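Riboflavin kinase, putative (Trypanosoma brucei, PDB 3BNW) probably catalyses the ATP-dependent phosphorylation of riboflavin to FMN. Local coordinates at residues S14-H26 with F111-E123. Sequence-based numbering, arbitrary orientation.
Sequences SFQPFFLRGKVVH and FYGAVVKIIVLGE
The rings of His-26 and Tyr-112 lie face to face, planes 5° apart and centroids 3.9 Å from each other, with His-26 NE2 over the middle of the phenol ring; the carbonyl Val-25 O meets that ring in its plane, at the edge. At the far end Phe-15 spreads one face over Gly-122 CA, a CH-pi contact 3.8 Å from the ring centroid, while Val-120 CG1 comes up to the rim near CZ. With CG anti to the backbone N (chi1 -173°), Phe-15 reaches across to segment 111-123, and the Glu-123 side chain runs antiparallel alongside it, OE1 3.6 Å from Phe-15 CD1. Phe-18 takes Val-120 CB over a face. Between these ends, strands 18-25 and 115-123 pair antiparallel, part of the antiparallel beta-barrel of the riboflavin kinase fold; strand 174-177 also pairs with 18-25, and strand 58-69 with 115-126, on which side Leu-121 and Gly-122 form a classic beta bulge. The hydrogen-bonded pairs are Phe-18 with Val-120, Leu-20 with Ile-118 and Gly-22 with Val-116; Ile-118 N to Leu-20 O, at 2.9 Å, is nearly straight (168°), whereas Phe-18 N to Val-120 O is weak. On the sheet face bearing Phe-19, Arg-21 and Lys-117, Arg-21 CG packs against Val-115 CG1 at 3.7 Å; Arg-21 NH2 bonds to Thr-171 O, and Lys-117 NZ to Phe-165 O. Val-24 closes on the type II turn Phe-111 to Ala-114: its N binds Ala-114 O, its O receives Gly-113 N at 2.7 Å, and CG2 touches the Phe-111 ring edge at CD2 (3.7 Å).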
loop_
_atom_site.group_PDB
_atom_site.type_symbol
_atom_site.label_atom_id
_atom_site.label_comp_id
_atom_site.label_asym_id
_atom_site.label_seq_id
_atom_site.Cartn_x
_atom_site.Cartn_y
_atom_site.Cartn_z
ATOM N N SER A 14 -4.747 -16.732 -7.699
ATOM C CA SER A 14 -4.548 -17.218 -6.339
ATOM C C SER A 14 -4.476 -16.021 -5.389
ATOM O O SER A 14 -4.664 -16.175 -4.181
ATOM C CB SER A 14 -3.271 -18.063 -6.236
ATOM O OG SER A 14 -2.106 -17.284 -6.434
ATOM N N PHE A 15 -4.206 -14.834 -5.936
ATOM C CA PHE A 15 -4.101 -13.627 -5.129
ATOM C C PHE A 15 -5.477 -13.031 -4.898
ATOM O O PHE A 15 -6.178 -12.694 -5.849
ATOM C CB PHE A 15 -3.197 -12.581 -5.792
ATOM C CG PHE A 15 -2.925 -11.385 -4.917
ATOM C CD1 PHE A 15 -1.840 -11.373 -4.061
ATOM C CD2 PHE A 15 -3.783 -10.293 -4.918
ATOM C CE1 PHE A 15 -1.602 -10.296 -3.235
ATOM C CE2 PHE A 15 -3.551 -9.207 -4.093
ATOM C CZ PHE A 15 -2.455 -9.209 -3.252
ATOM N N GLN A 16 -5.846 -12.887 -3.629
ATOM C CA GLN A 16 -7.122 -12.285 -3.247
ATOM C C GLN A 16 -6.958 -10.780 -2.995
ATOM O O GLN A 16 -6.290 -10.384 -2.037
ATOM C CB GLN A 16 -7.674 -12.988 -1.998
ATOM C CG GLN A 16 -8.861 -12.285 -1.324
ATOM C CD GLN A 16 -10.105 -12.221 -2.205
ATOM O OE1 GLN A 16 -10.665 -13.252 -2.586
ATOM N NE2 GLN A 16 -10.546 -11.007 -2.518
ATOM N N PRO A 17 -7.563 -9.930 -3.852
ATOM C CA PRO A 17 -7.480 -8.496 -3.598
ATOM C C PRO A 17 -8.311 -8.098 -2.389
ATOM O O PRO A 17 -9.255 -8.797 -2.029
ATOM C CB PRO A 17 -8.065 -7.865 -4.873
ATOM C CG PRO A 17 -8.153 -8.945 -5.859
ATOM C CD PRO A 17 -8.341 -10.200 -5.071
ATOM N N PHE A 18 -7.954 -6.979 -1.771
ATOM C CA PHE A 18 -8.648 -6.516 -0.584
ATOM C C PHE A 18 -8.558 -5.009 -0.434
ATOM O O PHE A 18 -7.892 -4.327 -1.210
ATOM C CB PHE A 18 -8.093 -7.207 0.668
ATOM C CG PHE A 18 -6.660 -6.856 0.980
ATOM C CD1 PHE A 18 -6.355 -5.728 1.732
ATOM C CD2 PHE A 18 -5.623 -7.661 0.533
ATOM C CE1 PHE A 18 -5.043 -5.397 2.021
ATOM C CE2 PHE A 18 -4.308 -7.342 0.821
ATOM C CZ PHE A 18 -4.016 -6.205 1.568
ATOM N N PHE A 19 -9.256 -4.511 0.581
ATOM C CA PHE A 19 -9.286 -3.100 0.929
ATOM C C PHE A 19 -8.764 -2.954 2.355
ATOM O O PHE A 19 -9.019 -3.811 3.202
ATOM C CB PHE A 19 -10.725 -2.585 0.822
ATOM C CG PHE A 19 -10.912 -1.174 1.309
ATOM C CD1 PHE A 19 -11.481 -0.925 2.553
ATOM C CD2 PHE A 19 -10.533 -0.096 0.519
ATOM C CE1 PHE A 19 -11.662 0.376 3.004
ATOM C CE2 PHE A 19 -10.709 1.205 0.960
ATOM C CZ PHE A 19 -11.274 1.442 2.207
ATOM N N LEU A 20 -8.029 -1.878 2.614
ATOM C CA LEU A 20 -7.476 -1.633 3.942
ATOM C C LEU A 20 -7.529 -0.153 4.255
ATOM O O LEU A 20 -7.101 0.672 3.445
ATOM C CB LEU A 20 -6.035 -2.152 4.025
ATOM C CG LEU A 20 -5.298 -2.068 5.371
ATOM C CD1 LEU A 20 -6.109 -2.669 6.512
ATOM C CD2 LEU A 20 -3.926 -2.757 5.274
ATOM N N ARG A 21 -8.073 0.182 5.421
ATOM C CA ARG A 21 -8.155 1.573 5.872
ATOM C C ARG A 21 -7.520 1.675 7.251
ATOM O O ARG A 21 -7.830 0.878 8.136
ATOM C CB ARG A 21 -9.615 2.045 5.931
ATOM C CG ARG A 21 -9.792 3.479 6.458
ATOM C CD ARG A 21 -11.254 3.932 6.450
ATOM N NE ARG A 21 -12.125 3.039 7.225
ATOM C CZ ARG A 21 -13.088 2.264 6.722
ATOM N NH1 ARG A 21 -13.356 2.252 5.421
ATOM N NH2 ARG A 21 -13.805 1.497 7.534
ATOM N N GLY A 22 -6.635 2.652 7.429
ATOM C CA GLY A 22 -5.966 2.859 8.711
ATOM C C GLY A 22 -5.175 4.152 8.741
ATOM O O GLY A 22 -4.921 4.748 7.700
ATOM N N LYS A 23 -4.783 4.578 9.939
ATOM C CA LYS A 23 -4.004 5.805 10.112
ATOM C C LYS A 23 -2.509 5.609 9.828
ATOM O O LYS A 23 -1.953 4.533 10.058
ATOM C CB LYS A 23 -4.196 6.371 11.524
ATOM C CG LYS A 23 -5.617 6.830 11.809
ATOM C CD LYS A 23 -5.659 7.997 12.777
ATOM C CE LYS A 23 -7.089 8.293 13.209
ATOM N NZ LYS A 23 -7.223 9.627 13.857
ATOM N N VAL A 24 -1.875 6.665 9.324
ATOM C CA VAL A 24 -0.437 6.668 9.073
ATOM C C VAL A 24 0.298 6.917 10.392
ATOM O O VAL A 24 0.083 7.950 11.040
ATOM C CB VAL A 24 -0.039 7.754 8.042
ATOM C CG1 VAL A 24 1.464 7.719 7.772
ATOM C CG2 VAL A 24 -0.821 7.574 6.743
ATOM N N VAL A 25 1.157 5.972 10.776
ATOM C CA VAL A 25 1.900 6.030 12.037
ATOM C C VAL A 25 3.403 5.862 11.808
ATOM O O VAL A 25 3.844 5.547 10.700
ATOM C CB VAL A 25 1.417 4.943 13.019
ATOM C CG1 VAL A 25 -0.065 5.116 13.318
ATOM C CG2 VAL A 25 1.695 3.549 12.466
ATOM N N HIS A 26 4.186 6.076 12.862
ATOM C CA HIS A 26 5.639 5.900 12.807
ATOM C C HIS A 26 6.009 4.428 12.961
ATOM O O HIS A 26 7.186 4.064 12.920
ATOM C CB HIS A 26 6.318 6.726 13.900
ATOM C CG HIS A 26 6.158 8.204 13.729
ATOM N ND1 HIS A 26 5.014 8.879 14.097
ATOM C CD2 HIS A 26 7.003 9.140 13.233
ATOM C CE1 HIS A 26 5.160 10.166 13.835
ATOM N NE2 HIS A 26 6.358 10.352 13.310
ATOM N N PHE A 111 2.575 12.822 6.210
ATOM C CA PHE A 111 1.156 12.855 6.564
ATOM C C PHE A 111 0.847 11.856 7.682
ATOM O O PHE A 111 -0.105 11.078 7.595
ATOM C CB PHE A 111 0.275 12.606 5.327
ATOM C CG PHE A 111 0.795 11.535 4.409
ATOM C CD1 PHE A 111 1.705 11.845 3.408
ATOM C CD2 PHE A 111 0.368 10.225 4.532
ATOM C CE1 PHE A 111 2.188 10.863 2.553
ATOM C CE2 PHE A 111 0.848 9.235 3.678
ATOM C CZ PHE A 111 1.760 9.560 2.689
ATOM N N TYR A 112 1.660 11.902 8.735
ATOM C CA TYR A 112 1.444 11.077 9.918
ATOM C C TYR A 112 0.157 11.502 10.614
ATOM O O TYR A 112 -0.065 12.689 10.848
ATOM C CB TYR A 112 2.628 11.188 10.879
ATOM C CG TYR A 112 3.882 10.538 10.353
ATOM C CD1 TYR A 112 4.033 9.157 10.385
ATOM C CD2 TYR A 112 4.918 11.300 9.817
ATOM C CE1 TYR A 112 5.179 8.550 9.896
ATOM C CE2 TYR A 112 6.070 10.701 9.326
ATOM C CZ TYR A 112 6.194 9.324 9.370
ATOM O OH TYR A 112 7.328 8.711 8.888
ATOM N N GLY A 113 -0.687 10.523 10.935
ATOM C CA GLY A 113 -1.998 10.792 11.529
ATOM C C GLY A 113 -3.102 10.980 10.501
ATOM O O GLY A 113 -4.249 11.231 10.865
ATOM N N ALA A 114 -2.753 10.868 9.221
ATOM C CA ALA A 114 -3.724 10.931 8.139
ATOM C C ALA A 114 -4.290 9.545 7.909
ATOM O O ALA A 114 -3.603 8.545 8.121
ATOM C CB ALA A 114 -3.071 11.441 6.868
ATOM N N VAL A 115 -5.544 9.482 7.478
ATOM C CA VAL A 115 -6.156 8.206 7.143
ATOM C C VAL A 115 -5.736 7.821 5.728
ATOM O O VAL A 115 -5.873 8.594 4.786
ATOM C CB VAL A 115 -7.700 8.247 7.258
ATOM C CG1 VAL A 115 -8.294 6.881 6.922
ATOM C CG2 VAL A 115 -8.119 8.676 8.660
ATOM N N VAL A 116 -5.197 6.624 5.591
ATOM C CA VAL A 116 -4.846 6.104 4.285
ATOM C C VAL A 116 -5.790 4.957 3.958
ATOM O O VAL A 116 -6.093 4.122 4.811
ATOM C CB VAL A 116 -3.367 5.637 4.213
ATOM C CG1 VAL A 116 -3.076 4.580 5.261
ATOM C CG2 VAL A 116 -3.052 5.104 2.828
ATOM N N LYS A 117 -6.268 4.940 2.722
ATOM C CA LYS A 117 -7.115 3.876 2.237
ATOM C C LYS A 117 -6.409 3.264 1.047
ATOM O O LYS A 117 -5.957 3.994 0.172
ATOM C CB LYS A 117 -8.476 4.440 1.819
ATOM C CG LYS A 117 -9.241 5.121 2.942
ATOM C CD LYS A 117 -10.496 5.809 2.425
ATOM C CE LYS A 117 -11.018 6.855 3.414
ATOM N NZ LYS A 117 -12.193 7.598 2.881
ATOM N N ILE A 118 -6.287 1.941 1.019
ATOM C CA ILE A 118 -5.658 1.271 -0.121
ATOM C C ILE A 118 -6.481 0.083 -0.608
ATOM O O ILE A 118 -7.119 -0.609 0.184
ATOM C CB ILE A 118 -4.188 0.824 0.176
ATOM C CG1 ILE A 118 -4.116 -0.110 1.384
ATOM C CG2 ILE A 118 -3.290 2.039 0.410
ATOM C CD1 ILE A 118 -2.794 -0.858 1.502
ATOM N N ILE A 119 -6.484 -0.112 -1.925
ATOM C CA ILE A 119 -6.968 -1.340 -2.545
ATOM C C ILE A 119 -5.736 -2.079 -3.095
ATOM O O ILE A 119 -5.032 -1.553 -3.958
ATOM C CB ILE A 119 -7.993 -1.045 -3.666
ATOM C CG1 ILE A 119 -9.251 -0.402 -3.066
ATOM C CG2 ILE A 119 -8.368 -2.326 -4.416
ATOM C CD1 ILE A 119 -10.367 -0.103 -4.059
ATOM N N VAL A 120 -5.462 -3.272 -2.565
ATOM C CA VAL A 120 -4.310 -4.076 -2.992
ATOM C C VAL A 120 -4.750 -5.040 -4.084
ATOM O O VAL A 120 -5.551 -5.923 -3.830
ATOM C CB VAL A 120 -3.690 -4.882 -1.817
ATOM C CG1 VAL A 120 -2.670 -5.871 -2.332
ATOM C CG2 VAL A 120 -3.048 -3.962 -0.807
ATOM N N LEU A 121 -4.214 -4.870 -5.289
ATOM C CA LEU A 121 -4.688 -5.606 -6.458
ATOM C C LEU A 121 -3.757 -6.733 -6.892
ATOM O O LEU A 121 -4.169 -7.610 -7.649
ATOM C CB LEU A 121 -4.918 -4.642 -7.622
ATOM C CG LEU A 121 -6.066 -3.646 -7.401
ATOM C CD1 LEU A 121 -5.989 -2.491 -8.386
ATOM C CD2 LEU A 121 -7.408 -4.349 -7.491
ATOM N N GLY A 122 -2.507 -6.729 -6.433
ATOM C CA GLY A 122 -1.611 -7.834 -6.763
ATOM C C GLY A 122 -0.260 -7.796 -6.080
ATOM O O GLY A 122 0.085 -6.828 -5.387
ATOM N N GLU A 123 0.516 -8.847 -6.328
ATOM C CA GLU A 123 1.826 -9.028 -5.714
ATOM C C GLU A 123 2.964 -8.909 -6.726
ATOM O O GLU A 123 2.856 -9.383 -7.857
ATOM C CB GLU A 123 1.883 -10.383 -5.019
ATOM C CG GLU A 123 1.708 -11.589 -5.935
ATOM C CD GLU A 123 1.384 -12.840 -5.166
ATOM O OE1 GLU A 123 1.476 -12.802 -3.924
ATOM O OE2 GLU A 123 1.027 -13.860 -5.797
#